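Local coordinates for protein nitrite oxidoreductase subunit B (Kuenenia stuttgartiensis, PDB 7B04) that probably relays electrons through a row of iron-sulfur clusters within the nitrite oxidoreductase complex of an anammox bacterium, at residues Tyr15-Ser20 and Cys183-Pro188; Ala27-Ile32 and Tyr304-Arg309; Lys66-Phe71 and Glu146-Ser151; Phe373-Asp378 and Thr393-Pro398. All coordinates share one frame; numbering follows the deposited sequence.

How the contacts relate
The four contacts run from the cluster-bearing body out to a C-terminal hairpin. Contact 2, its centre about 6 Å from that of the chain, joins strands 25-31 and 303-306 of a mixed sheet. Contact 1, centres about 27 Å apart, lies at helix 182-186, whose Cys183 and the following Cys187 bind clusters; contact 3, its centre about 18 Å from that of contact 2, pairs two loops. Along the chain, contact 3 is nested inside the loops closed by contacts 1 and 2, whose segments alternate. Contact 4 follows in series within hairpin 371-383/389-394, across the chain's centre from contact 1, centres about 46 Å apart. All four have neighbours in subunit A, so body and hairpin both dock on it.

Contact 1 (Tyr15-Ser20 and Cys183-Pro188); sequences YPYFES and CLAACP. With F3S (Fe3-s4 cluster), chain B; SF4 (iron/sulfur cluster), chain Z.
Two phenol rings of the 15-20 loop, Tyr15 and Tyr17, abut Leu184 and Ala185 on a cluster-binding helix. One face of Tyr15 carries Pro16 CD near its rim, while Leu184 CD2 and Tyr17 O lie at its edge. Pro16 CB sits over one face of Tyr17, again offset toward the rim, and Ala185 CA meets the edge of that ring. The helix lies in the 4Fe-4S dicluster domain; the Cys-x-x-x-Cys-Pro sequence from Cys183 to Pro188 spans its last turn and runs past its end.

Ala185 CB is the focus of the packing: it is 3.5 Å from Tyr15 OH, and Pro16 CG approaches it to 3.7 Å. The Leu184 branch ending in CD2 reaches both tyrosines, 3.7 Å from Tyr15 OH and 3.8 Å from Tyr17 CE2. Beyond the loop, Phe117 and Tyr180 make edge-to-face pairs with Tyr15, and Pro40 of subunit A packs on Leu184. Pro188, past the helix end, touches the heme and Asn302 of subunit C.

The two cysteines serve different clusters. Cys183 SG, between the backbone N and the carbonyl carbon (chi1 59°), binds SF4 FE4 of the four-iron cluster at 2.3 Å. Cys187, the first residue to leave the helix, has SG anti to its backbone N (chi1 -173°), and Cys187 SG binds F3S FE1 of the three-iron cluster at 2.3 Å.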
# COMPACT_ATOMS: atom_id res chain seq x y z
N TYR A 15 27.82 -28.09 -14.35
CA TYR A 15 26.97 -27.31 -15.23
C TYR A 15 27.07 -27.86 -16.65
O TYR A 15 28.12 -28.41 -17.03
CB TYR A 15 27.34 -25.82 -15.21
CG TYR A 15 26.19 -24.93 -15.61
CD1 TYR A 15 24.99 -24.96 -14.91
CD2 TYR A 15 26.28 -24.10 -16.71
CE1 TYR A 15 23.92 -24.17 -15.28
CE2 TYR A 15 25.22 -23.30 -17.09
CZ TYR A 15 24.04 -23.34 -16.38
OH TYR A 15 22.98 -22.55 -16.76
N PRO A 16 25.99 -27.78 -17.44
CA PRO A 16 26.06 -28.26 -18.83
C PRO A 16 27.07 -27.52 -19.70
O PRO A 16 27.66 -28.13 -20.60
CB PRO A 16 24.63 -28.04 -19.34
CG PRO A 16 23.81 -28.12 -18.11
CD PRO A 16 24.60 -27.43 -17.06
N TYR A 17 27.29 -26.22 -19.46
CA TYR A 17 28.08 -25.39 -20.36
C TYR A 17 29.35 -24.92 -19.67
O TYR A 17 29.39 -24.77 -18.44
CB TYR A 17 27.26 -24.19 -20.85
CG TYR A 17 25.94 -24.60 -21.45
CD1 TYR A 17 25.87 -25.07 -22.76
CD2 TYR A 17 24.76 -24.53 -20.72
CE1 TYR A 17 24.66 -25.45 -23.32
CE2 TYR A 17 23.55 -24.91 -21.27
CZ TYR A 17 23.51 -25.37 -22.57
OH TYR A 17 22.30 -25.75 -23.12
N PHE A 18 30.41 -24.73 -20.46
CA PHE A 18 31.66 -24.29 -19.87
C PHE A 18 31.54 -22.88 -19.31
O PHE A 18 30.75 -22.06 -19.78
CB PHE A 18 32.83 -24.38 -20.87
CG PHE A 18 32.60 -23.70 -22.19
CD1 PHE A 18 32.05 -24.41 -23.25
CD2 PHE A 18 33.00 -22.39 -22.39
CE1 PHE A 18 31.87 -23.80 -24.48
CE2 PHE A 18 32.82 -21.78 -23.63
CZ PHE A 18 32.25 -22.49 -24.67
N GLU A 19 32.32 -22.62 -18.26
CA GLU A 19 32.32 -21.32 -17.61
C GLU A 19 32.70 -20.23 -18.60
O GLU A 19 33.73 -20.32 -19.28
CB GLU A 19 33.29 -21.33 -16.43
CG GLU A 19 33.53 -19.96 -15.80
CD GLU A 19 34.17 -20.06 -14.43
OE1 GLU A 19 34.24 -21.19 -13.90
OE2 GLU A 19 34.59 -19.02 -13.88
N SER A 20 31.89 -19.19 -18.68
CA SER A 20 32.17 -18.00 -19.52
C SER A 20 31.47 -16.83 -18.84
O SER A 20 30.29 -16.68 -19.02
CB SER A 20 31.72 -18.20 -20.92
OG SER A 20 31.67 -16.98 -21.61
N CYS A 183 17.48 -21.98 -15.58
CA CYS A 183 16.60 -21.84 -16.73
C CYS A 183 17.37 -21.97 -18.04
O CYS A 183 16.91 -22.63 -18.98
CB CYS A 183 15.87 -20.50 -16.67
SG CYS A 183 16.95 -19.05 -16.66
N LEU A 184 18.54 -21.34 -18.13
CA LEU A 184 19.35 -21.42 -19.34
C LEU A 184 19.78 -22.85 -19.62
O LEU A 184 19.72 -23.31 -20.77
CB LEU A 184 20.57 -20.51 -19.20
CG LEU A 184 21.56 -20.36 -20.36
CD1 LEU A 184 22.05 -18.93 -20.43
CD2 LEU A 184 22.73 -21.32 -20.21
N ALA A 185 20.21 -23.58 -18.59
CA ALA A 185 20.59 -24.98 -18.77
C ALA A 185 19.38 -25.85 -19.08
O ALA A 185 19.53 -26.90 -19.72
CB ALA A 185 21.31 -25.49 -17.52
N ALA A 186 18.19 -25.45 -18.63
CA ALA A 186 17.01 -26.28 -18.81
C ALA A 186 16.54 -26.29 -20.26
O ALA A 186 16.19 -27.35 -20.79
CB ALA A 186 15.89 -25.81 -17.89
N CYS A 187 16.53 -25.13 -20.91
CA CYS A 187 15.95 -25.02 -22.24
C CYS A 187 16.69 -25.89 -23.25
O CYS A 187 17.87 -25.64 -23.53
CB CYS A 187 15.95 -23.56 -22.71
SG CYS A 187 15.07 -23.30 -24.27
N PRO A 188 16.04 -26.90 -23.83
CA PRO A 188 16.71 -27.75 -24.83
C PRO A 188 16.90 -27.07 -26.18
O PRO A 188 17.65 -27.60 -27.01
CB PRO A 188 15.76 -28.95 -24.96
CG PRO A 188 14.87 -28.88 -23.74
CD PRO A 188 14.71 -27.42 -23.50
FE1 F3S B . 12.93 -23.02 -23.54
FE3 F3S B . 10.74 -21.45 -23.89
FE4 F3S B . 11.47 -22.22 -21.39
S1 F3S B . 11.37 -23.18 -25.13
S2 F3S B . 12.39 -24.27 -21.69
S3 F3S B . 12.67 -20.85 -22.81
S4 F3S B . 9.36 -22.06 -22.17
FE1 SF4 Z . 15.94 -18.20 -12.37
FE2 SF4 Z . 18.59 -17.49 -12.32
FE3 SF4 Z . 16.71 -15.72 -13.23
FE4 SF4 Z . 17.33 -17.94 -14.71
S1 SF4 Z . 18.72 -16.20 -14.20
S2 SF4 Z . 15.25 -17.13 -14.26
S3 SF4 Z . 17.71 -19.47 -13.06
S4 SF4 Z . 16.90 -16.55 -11.11

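Contact 2 (Ala27-Ile32 and Tyr304-Arg309); sequences AAVFNI and YYIPPR
Strands 27-31 and 304-306 run parallel, Val29, Phe30 and Asn31 lying beside Tyr304, Tyr305 and Ile306; their axes come within 4.6 Å. Three strong backbone bonds join them: Tyr304 N to Ala28 O at 2.9 Å, Phe30 N to Tyr304 O at 2.8 Å, and Ile306 N to Phe30 O at 2.8 Å. A weak fourth, from Ile32 N to Ile306 O, continues the pairing just past the first strand.

Phe30 and Tyr305 rise on the same face of the sheet, side by side. Both CG atoms stand anti to the carbonyl carbon, but chi2 is 6° in Phe30 and -96° in Tyr305, which turns the rings 86° apart: Phe30 presents its edge to the face of Tyr305 in an offset edge-to-face pair. The closest atoms are Phe30 CD2 and Tyr305 CE1, 3.4 Å apart. Ile32 CD1 comes to Tyr305 CB at 3.6 Å, and Ile32 CG2 meets Pro308 CG at 3.6 Å. An alanine in place of Tyr305 would probably open a gap beside Phe30, leaving its ring edge without the face it packs on and freer to turn. Across the sheet, Asn31 OD1 lies 3.6 Å from Ile306 CG2.

Arg267 makes a cation-pi contact with Phe30. Strand 25-31 also pairs antiparallel with 267-272, so two strands flanking the cluster cysteines, from Cys35 to Cys262, are joined, consistent with a ferredoxin-type cluster-binding core whose sheet is widened by 303-306.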
# COMPACT_ATOMS: atom_id res chain seq x y z
N ALA A 27 24.31 -6.48 -11.11
CA ALA A 27 24.17 -6.87 -9.72
C ALA A 27 23.57 -5.72 -8.94
O ALA A 27 23.58 -4.56 -9.38
CB ALA A 27 25.52 -7.29 -9.11
N ALA A 28 23.04 -6.04 -7.76
CA ALA A 28 22.42 -5.05 -6.90
C ALA A 28 22.53 -5.50 -5.46
O ALA A 28 22.67 -6.69 -5.16
CB ALA A 28 20.95 -4.81 -7.29
N VAL A 29 22.46 -4.53 -4.55
CA VAL A 29 22.52 -4.77 -3.11
C VAL A 29 21.22 -4.28 -2.49
O VAL A 29 20.83 -3.12 -2.69
CB VAL A 29 23.73 -4.06 -2.48
CG1 VAL A 29 23.63 -4.10 -0.96
CG2 VAL A 29 25.03 -4.69 -2.96
N PHE A 30 20.56 -5.15 -1.73
CA PHE A 30 19.31 -4.83 -1.06
C PHE A 30 19.55 -4.78 0.44
O PHE A 30 19.96 -5.78 1.04
CB PHE A 30 18.22 -5.86 -1.37
CG PHE A 30 17.76 -5.89 -2.81
CD1 PHE A 30 18.39 -5.12 -3.78
CD2 PHE A 30 16.70 -6.69 -3.19
CE1 PHE A 30 17.96 -5.16 -5.10
CE2 PHE A 30 16.27 -6.73 -4.50
CZ PHE A 30 16.90 -5.96 -5.45
N ASN A 31 19.30 -3.62 1.05
CA ASN A 31 19.41 -3.48 2.50
C ASN A 31 18.06 -3.84 3.10
O ASN A 31 17.16 -3.01 3.22
CB ASN A 31 19.84 -2.07 2.88
CG ASN A 31 20.23 -1.95 4.34
OD1 ASN A 31 20.13 -2.91 5.10
ND2 ASN A 31 20.67 -0.76 4.75
N ILE A 32 17.91 -5.11 3.48
CA ILE A 32 16.65 -5.60 4.03
C ILE A 32 16.26 -4.83 5.28
O ILE A 32 15.06 -4.63 5.55
CB ILE A 32 16.75 -7.12 4.33
CG1 ILE A 32 17.13 -7.89 3.06
CG2 ILE A 32 15.44 -7.65 4.88
CD1 ILE A 32 17.33 -9.37 3.30
N TYR A 304 22.33 -9.32 -4.02
CA TYR A 304 22.91 -9.57 -2.72
C TYR A 304 22.20 -8.75 -1.66
O TYR A 304 21.84 -7.59 -1.89
CB TYR A 304 24.41 -9.25 -2.73
CG TYR A 304 25.19 -10.05 -3.74
CD1 TYR A 304 25.80 -11.25 -3.39
CD2 TYR A 304 25.32 -9.61 -5.05
CE1 TYR A 304 26.52 -11.98 -4.31
CE2 TYR A 304 26.04 -10.33 -5.98
CZ TYR A 304 26.63 -11.52 -5.61
OH TYR A 304 27.34 -12.25 -6.53
N TYR A 305 22.00 -9.35 -0.49
CA TYR A 305 21.19 -8.76 0.56
C TYR A 305 22.01 -8.52 1.81
O TYR A 305 22.86 -9.34 2.18
CB TYR A 305 20.01 -9.67 0.93
CG TYR A 305 19.04 -9.95 -0.19
CD1 TYR A 305 17.88 -9.21 -0.32
CD2 TYR A 305 19.28 -10.97 -1.10
CE1 TYR A 305 16.98 -9.47 -1.34
CE2 TYR A 305 18.39 -11.24 -2.12
CZ TYR A 305 17.24 -10.48 -2.24
OH TYR A 305 16.35 -10.74 -3.25
N ILE A 306 21.76 -7.40 2.48
CA ILE A 306 22.24 -7.16 3.83
C ILE A 306 21.23 -7.78 4.79
O ILE A 306 20.07 -7.35 4.81
CB ILE A 306 22.42 -5.66 4.11
CG1 ILE A 306 23.56 -5.09 3.27
CG2 ILE A 306 22.68 -5.43 5.59
CD1 ILE A 306 23.73 -3.59 3.41
N PRO A 307 21.62 -8.79 5.57
CA PRO A 307 20.63 -9.56 6.33
C PRO A 307 19.95 -8.71 7.39
O PRO A 307 20.50 -7.68 7.81
CB PRO A 307 21.47 -10.68 6.97
CG PRO A 307 22.71 -10.75 6.13
CD PRO A 307 22.97 -9.34 5.69
N PRO A 308 18.76 -9.10 7.83
CA PRO A 308 18.11 -8.37 8.93
C PRO A 308 18.87 -8.55 10.23
O PRO A 308 19.34 -9.65 10.56
CB PRO A 308 16.71 -9.00 9.00
CG PRO A 308 16.51 -9.66 7.68
CD PRO A 308 17.87 -10.12 7.24
N ARG A 309 18.99 -7.46 10.99
CA ARG A 309 19.68 -7.49 12.27
C ARG A 309 18.93 -8.28 13.33
O ARG A 309 19.53 -8.68 14.33
CB ARG A 309 19.94 -6.06 12.76
CG ARG A 309 18.68 -5.30 13.14
CD ARG A 309 19.01 -4.00 13.84
NE ARG A 309 17.81 -3.30 14.28
CZ ARG A 309 17.81 -2.24 15.07
NH1 ARG A 309 16.66 -1.67 15.41
NH2 ARG A 309 18.95 -1.74 15.51

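Contact 3 (Lys66-Phe71 and Glu146-Ser151); sequences KPYGGF and EDTAKS
Tyr68 points its CB toward Thr148 and Lys150, and its CG stands anti to the carbonyl carbon (chi1 -69°), which starts the ring toward 146-151. CD2 meets Thr148 CG2, which comes in obliquely to the ring, at 3.9 Å, the two side chains crossing at about a right angle. CE2 has Ala149 O at 3.6 Å and Lys150 CA at 3.9 Å, both at the ring edge. At the tip, OH passes Lys150 CG at 4.1 Å and takes its hydrogen bond outside the two segments. An alanine in place of Tyr68 would probably leave a gap beside Thr148 CG2 and Lys150 CG, and the outside partner of the hydroxyl without its mate.

Pro67, preceded by a cis peptide bond, adds its CG at 4.3 Å from Lys150 CB. Lys66 NZ bonds to Gly69 O at 2.6 Å, and a salt bridge ties the same amine to Asp76. Thr148 OG1 bonds to Glu146 O from above the carbonyl plane.

Leu1139 of subunit A packs on Pro67 and Tyr68, and Arg919 of subunit A salt-bridges Glu146 and Asp147. The two loops meet by van der Waals contact, while salt bridges and packing tie them to subunit A: loop-to-loop packing at a subunit interface.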
# COMPACT_ATOMS: atom_id res chain seq x y z
N LYS A 66 8.93 -13.11 4.86
CA LYS A 66 9.52 -14.34 5.36
C LYS A 66 9.21 -14.50 6.85
O LYS A 66 9.07 -13.51 7.57
CB LYS A 66 11.03 -14.32 5.14
CG LYS A 66 11.46 -14.30 3.68
CD LYS A 66 11.28 -15.66 3.02
CE LYS A 66 10.06 -15.68 2.12
NZ LYS A 66 9.87 -16.99 1.44
N PRO A 67 9.12 -15.75 7.34
CA PRO A 67 9.45 -17.01 6.67
C PRO A 67 8.28 -17.71 5.97
O PRO A 67 8.52 -18.56 5.11
CB PRO A 67 9.96 -17.87 7.82
CG PRO A 67 9.12 -17.42 8.98
CD PRO A 67 8.82 -15.96 8.77
N TYR A 68 7.04 -17.37 6.33
CA TYR A 68 5.88 -18.10 5.82
C TYR A 68 5.47 -17.68 4.42
O TYR A 68 4.81 -18.46 3.73
CB TYR A 68 4.70 -17.92 6.77
CG TYR A 68 4.86 -18.62 8.11
CD1 TYR A 68 4.77 -20.00 8.21
CD2 TYR A 68 5.10 -17.89 9.26
CE1 TYR A 68 4.92 -20.64 9.43
CE2 TYR A 68 5.25 -18.52 10.49
CZ TYR A 68 5.16 -19.89 10.56
OH TYR A 68 5.31 -20.52 11.78
N GLY A 69 5.83 -16.47 3.98
CA GLY A 69 5.33 -15.94 2.73
C GLY A 69 6.13 -16.38 1.51
O GLY A 69 7.25 -16.87 1.61
N GLY A 70 5.51 -16.22 0.34
CA GLY A 70 6.17 -16.53 -0.91
C GLY A 70 5.32 -16.36 -2.16
O GLY A 70 4.10 -16.49 -2.10
N PHE A 71 5.97 -16.10 -3.29
CA PHE A 71 5.32 -16.08 -4.60
C PHE A 71 6.23 -16.79 -5.60
O PHE A 71 7.30 -16.25 -5.94
CB PHE A 71 5.03 -14.67 -5.08
CG PHE A 71 4.53 -14.61 -6.50
CD1 PHE A 71 3.24 -14.99 -6.81
CD2 PHE A 71 5.37 -14.21 -7.53
CE1 PHE A 71 2.78 -14.96 -8.12
CE2 PHE A 71 4.91 -14.18 -8.84
CZ PHE A 71 3.62 -14.55 -9.13
N GLU A 146 1.52 -12.34 4.12
CA GLU A 146 1.93 -10.98 4.44
C GLU A 146 1.94 -10.74 5.94
O GLU A 146 0.96 -11.04 6.64
CB GLU A 146 1.01 -9.97 3.76
CG GLU A 146 1.39 -8.52 4.02
CD GLU A 146 0.38 -7.54 3.47
OE1 GLU A 146 -0.67 -7.98 2.96
OE2 GLU A 146 0.63 -6.31 3.56
N ASP A 147 3.05 -10.19 6.44
CA ASP A 147 3.19 -9.76 7.83
C ASP A 147 2.83 -10.88 8.81
O ASP A 147 2.34 -10.63 9.92
CB ASP A 147 2.34 -8.52 8.11
CG ASP A 147 2.83 -7.30 7.35
OD1 ASP A 147 4.03 -7.26 7.00
OD2 ASP A 147 2.02 -6.39 7.09
N THR A 148 3.08 -12.13 8.41
CA THR A 148 2.84 -13.28 9.26
C THR A 148 4.15 -13.65 9.95
O THR A 148 5.13 -13.99 9.29
CB THR A 148 2.31 -14.46 8.45
OG1 THR A 148 1.15 -14.06 7.71
CG2 THR A 148 1.94 -15.62 9.37
N ALA A 149 4.16 -13.57 11.28
CA ALA A 149 5.37 -13.77 12.06
C ALA A 149 5.46 -15.19 12.59
O ALA A 149 4.46 -15.88 12.77
CB ALA A 149 5.43 -12.78 13.23
N LYS A 150 6.70 -15.63 12.83
CA LYS A 150 6.95 -16.86 13.57
C LYS A 150 6.97 -16.53 15.06
O LYS A 150 7.59 -15.55 15.48
CB LYS A 150 8.28 -17.48 13.15
CG LYS A 150 8.54 -18.86 13.72
CD LYS A 150 9.54 -18.80 14.86
CE LYS A 150 9.95 -20.19 15.32
NZ LYS A 150 8.82 -20.92 15.95
N SER A 151 6.28 -17.35 15.86
CA SER A 151 6.17 -17.11 17.29
C SER A 151 6.62 -18.32 18.08
O SER A 151 6.44 -19.47 17.66
CB SER A 151 4.73 -16.75 17.68
OG SER A 151 4.60 -16.59 19.09

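Contact 4 (Phe373-Asp378 and Thr393-Pro398); sequences FTMYND and TTVEEP
Asn377, the centre of an inverse gamma turn, reaches across with its side-chain carbonyl to the backbone of Glu396, in place of regular strand pairing. The contact lies in the beta hairpin 371-383/389-394, where the end-to-end directions of the touching parts are 153° apart, roughly antiparallel. Asn377 CG is anti to the backbone N, and OD1 accepts Glu396 N at 3.0 Å, the donor standing above the amide plane and the N-H bent, 132° at the hydrogen. The turn itself is marked by a weak bond of 3.0 Å from Asp378 N to Tyr376 O. One residue on, a single backbone bond joins the segments: Val395 N to Asp378 O at 3.0 Å, the nitrogen almost in line with that carbonyl but the N-H bent, 137° at the hydrogen.

Val395 points toward the other segment, with CB 3.7 Å from Tyr376 O. Its CG1 only grazes Met375 CG, at 4.5 Å. The Met375 side chain crosses that of Glu396 at about a right angle, its methyl end beside the carboxylate. Leu339 of helix 336-342 packs on both Met375 and Val395, setting the hairpin against that helix. Asp378 takes its carboxylate out of the contact to a salt bridge with Arg336.

Subunit A grips the second segment: its Asn109 bonds to Thr394 O, and its Arg326 to Val395 O. On this chain, Thr394 CB lies 4.0 Å from Asn377 ND2, and Thr394 OG1, between the backbone N and the carbonyl carbon, bonds to Glu396 O at 3.0 Å, standing above that carbonyl plane.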
# COMPACT_ATOMS: atom_id res chain seq x y z
N PHE A 373 30.45 4.08 18.27
CA PHE A 373 30.02 4.58 16.98
C PHE A 373 30.23 6.08 16.91
O PHE A 373 29.76 6.82 17.79
CB PHE A 373 28.54 4.25 16.73
CG PHE A 373 27.96 4.93 15.52
CD1 PHE A 373 28.19 4.43 14.25
CD2 PHE A 373 27.19 6.07 15.66
CE1 PHE A 373 27.66 5.06 13.14
CE2 PHE A 373 26.66 6.71 14.56
CZ PHE A 373 26.90 6.20 13.29
N THR A 374 30.95 6.54 15.88
CA THR A 374 31.12 7.96 15.60
C THR A 374 30.61 8.24 14.20
O THR A 374 30.79 7.44 13.27
CB THR A 374 32.58 8.41 15.73
OG1 THR A 374 33.34 7.91 14.63
CG2 THR A 374 33.18 7.94 17.03
N MET A 375 29.96 9.39 14.04
CA MET A 375 29.33 9.75 12.78
C MET A 375 29.80 11.14 12.36
O MET A 375 29.78 12.08 13.17
CB MET A 375 27.80 9.72 12.89
CG MET A 375 27.08 10.14 11.62
SD MET A 375 25.29 10.07 11.82
CE MET A 375 25.02 11.39 13.00
N TYR A 376 30.20 11.26 11.09
CA TYR A 376 30.70 12.49 10.50
C TYR A 376 29.77 12.88 9.36
O TYR A 376 29.13 12.02 8.75
CB TYR A 376 32.13 12.31 9.99
CG TYR A 376 33.09 11.68 10.99
CD1 TYR A 376 34.04 12.44 11.65
CD2 TYR A 376 33.03 10.32 11.26
CE1 TYR A 376 34.91 11.86 12.57
CE2 TYR A 376 33.89 9.74 12.18
CZ TYR A 376 34.83 10.51 12.83
OH TYR A 376 35.69 9.94 13.74
N ASN A 377 29.66 14.18 9.09
CA ASN A 377 28.80 14.63 7.99
C ASN A 377 29.61 14.65 6.68
O ASN A 377 29.91 15.71 6.11
CB ASN A 377 28.20 15.99 8.29
CG ASN A 377 27.27 16.47 7.17
OD1 ASN A 377 26.06 16.26 7.21
ND2 ASN A 377 27.85 17.09 6.16
N ASP A 378 29.95 13.46 6.21
CA ASP A 378 30.74 13.38 4.99
C ASP A 378 29.85 13.56 3.78
O ASP A 378 28.63 13.37 3.83
CB ASP A 378 31.47 12.06 4.86
CG ASP A 378 32.18 11.64 6.13
OD1 ASP A 378 32.82 12.48 6.79
OD2 ASP A 378 32.12 10.44 6.45
N THR A 393 25.59 13.78 -2.18
CA THR A 393 24.72 14.05 -1.05
C THR A 393 25.54 14.02 0.23
O THR A 393 26.68 13.54 0.25
CB THR A 393 23.56 13.05 -0.97
OG1 THR A 393 22.60 13.50 -0.00
CG2 THR A 393 24.06 11.68 -0.58
N THR A 394 24.95 14.54 1.30
CA THR A 394 25.56 14.57 2.62
C THR A 394 24.98 13.48 3.51
O THR A 394 23.86 13.00 3.29
CB THR A 394 25.37 15.94 3.28
OG1 THR A 394 23.97 16.21 3.43
CG2 THR A 394 26.00 17.04 2.44
N VAL A 395 25.76 13.09 4.52
CA VAL A 395 25.31 12.04 5.43
C VAL A 395 24.25 12.57 6.39
O VAL A 395 23.28 11.87 6.71
CB VAL A 395 26.52 11.44 6.18
CG1 VAL A 395 26.06 10.50 7.28
CG2 VAL A 395 27.44 10.72 5.21
N GLU A 396 24.41 13.80 6.86
CA GLU A 396 23.53 14.39 7.85
C GLU A 396 22.77 15.57 7.24
O GLU A 396 23.28 16.26 6.34
CB GLU A 396 24.31 14.85 9.08
CG GLU A 396 23.47 15.27 10.26
CD GLU A 396 22.92 14.09 11.02
OE1 GLU A 396 23.34 12.95 10.73
OE2 GLU A 396 22.08 14.31 11.92
N GLU A 397 21.56 15.79 7.73
CA GLU A 397 20.70 16.82 7.18
C GLU A 397 21.11 18.20 7.69
O GLU A 397 21.45 18.35 8.87
CB GLU A 397 19.24 16.57 7.56
CG GLU A 397 18.55 15.51 6.72
CD GLU A 397 18.02 16.07 5.41
OE1 GLU A 397 17.55 17.23 5.40
OE2 GLU A 397 18.06 15.35 4.40
N PRO A 398 21.09 19.22 6.83
CA PRO A 398 21.35 20.58 7.29
C PRO A 398 20.13 21.15 8.02
O PRO A 398 19.03 20.60 7.97
CB PRO A 398 21.63 21.34 5.99
CG PRO A 398 20.87 20.60 4.96
CD PRO A 398 20.91 19.15 5.37